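Local coordinates for UPF0303 protein YBR137W (Saccharomyces cerevisiae, PDB 4CLC) that is of unknown molecular function but is a cytoplasmic member of the UPF0303 family, related to HbpS-like haem-degrading proteins, at residues Gly129-Ile134 with Tyr143-Ile148. Sequence-based numbering, arbitrary orientation.
Sequences GGAVLI and YACLTI
V132 and L146 form a hydrogen-bonded pair at the middle of two antiparallel strands: V132 N reaches L146 O at 2.6 Å, while L146 N returns a bond to V132 O. I148 N to G130 O and I134 N to A144 O extend the bonding to either end. At I134 the register slips, since Y143 N and A144 N both turn to I134 O in weak bonds, a classic beta bulge. On one face T147 stands beside A131, OG1 3.6 Å from A131 CB and CG2 4.1 Å from the same atom; chi1 of -58° sets OG1 beside the backbone N. An alanine in place of T147 would probably open a gap beside the A131 methyl. Further along, L133 CD2 rests 3.8 Å from C145 CB, and helix 84-98 packs on this face. On the other, I134 CG1 leans on L146 CB at 4.1 Å and I134 CD1 meets A144 CB; here I134 and L146 pack on helix 36-53, V132 and L146 on helix 153-168. This bulged beta hairpin forms the middle of a mixed, mostly antiparallel sheet with helices on both faces, consistent with the HbpS-like family of the GAF clan.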
# COMPACT_ATOMS: atom_id res chain seq x y z
N GLY D 129 20.66 11.30 19.10
CA GLY D 129 22.00 10.85 18.80
C GLY D 129 22.26 9.38 19.09
O GLY D 129 21.44 8.70 19.70
N GLY D 130 23.46 8.92 18.75
CA GLY D 130 23.84 7.52 18.90
C GLY D 130 24.18 6.72 17.65
O GLY D 130 24.71 5.62 17.76
N ALA D 131 23.95 7.30 16.47
CA ALA D 131 24.34 6.66 15.22
C ALA D 131 25.50 7.41 14.61
O ALA D 131 25.33 8.52 14.13
CB ALA D 131 23.18 6.63 14.24
N VAL D 132 26.67 6.78 14.61
CA VAL D 132 27.85 7.41 14.06
C VAL D 132 28.36 6.59 12.89
O VAL D 132 28.58 5.39 13.01
CB VAL D 132 28.96 7.57 15.14
CG1 VAL D 132 30.26 8.05 14.52
CG2 VAL D 132 28.50 8.51 16.23
N LEU D 133 28.53 7.23 11.75
CA LEU D 133 29.11 6.56 10.61
C LEU D 133 30.53 6.13 10.93
O LEU D 133 31.22 6.76 11.73
CB LEU D 133 29.09 7.46 9.38
CG LEU D 133 27.71 7.85 8.86
CD1 LEU D 133 27.84 8.92 7.80
CD2 LEU D 133 27.03 6.64 8.29
N ILE D 134 30.96 5.03 10.30
CA ILE D 134 32.33 4.57 10.35
C ILE D 134 33.02 4.94 9.05
O ILE D 134 32.77 4.33 8.01
CB ILE D 134 32.43 3.05 10.56
CG1 ILE D 134 31.70 2.60 11.82
CG2 ILE D 134 33.89 2.62 10.62
CD1 ILE D 134 31.80 1.11 12.05
N TYR D 143 32.52 3.29 5.58
CA TYR D 143 32.52 1.83 5.63
C TYR D 143 31.15 1.32 6.05
O TYR D 143 30.59 0.40 5.46
CB TYR D 143 33.58 1.30 6.61
CG TYR D 143 34.97 1.14 6.04
CD1 TYR D 143 35.15 0.69 4.75
CD2 TYR D 143 36.10 1.42 6.81
CE1 TYR D 143 36.42 0.54 4.22
CE2 TYR D 143 37.37 1.27 6.29
CZ TYR D 143 37.52 0.83 4.99
OH TYR D 143 38.76 0.66 4.43
N ALA D 144 30.63 1.90 7.12
CA ALA D 144 29.49 1.34 7.82
C ALA D 144 28.91 2.40 8.73
O ALA D 144 29.24 3.57 8.63
CB ALA D 144 29.90 0.12 8.60
N CYS D 145 28.01 1.99 9.61
CA CYS D 145 27.46 2.89 10.59
C CYS D 145 27.38 2.15 11.93
O CYS D 145 26.94 0.99 12.00
CB CYS D 145 26.09 3.40 10.13
SG CYS D 145 25.17 4.44 11.31
N LEU D 146 27.85 2.81 12.98
CA LEU D 146 27.77 2.28 14.33
C LEU D 146 26.62 2.97 15.04
O LEU D 146 26.52 4.18 15.00
CB LEU D 146 29.10 2.52 15.05
CG LEU D 146 29.14 2.58 16.57
CD1 LEU D 146 28.66 1.28 17.15
CD2 LEU D 146 30.54 2.84 16.98
N THR D 147 25.75 2.20 15.67
CA THR D 147 24.56 2.77 16.29
C THR D 147 24.33 2.22 17.68
O THR D 147 24.22 1.00 17.86
CB THR D 147 23.30 2.52 15.46
OG1 THR D 147 23.46 3.05 14.15
CG2 THR D 147 22.12 3.18 16.13
N ILE D 148 24.23 3.12 18.65
CA ILE D 148 24.04 2.74 20.03
C ILE D 148 22.70 3.27 20.47
O ILE D 148 22.24 4.30 19.96
CB ILE D 148 25.18 3.27 20.91
CG1 ILE D 148 26.51 2.69 20.43
CG2 ILE D 148 24.97 2.92 22.36
CD1 ILE D 148 27.70 3.16 21.20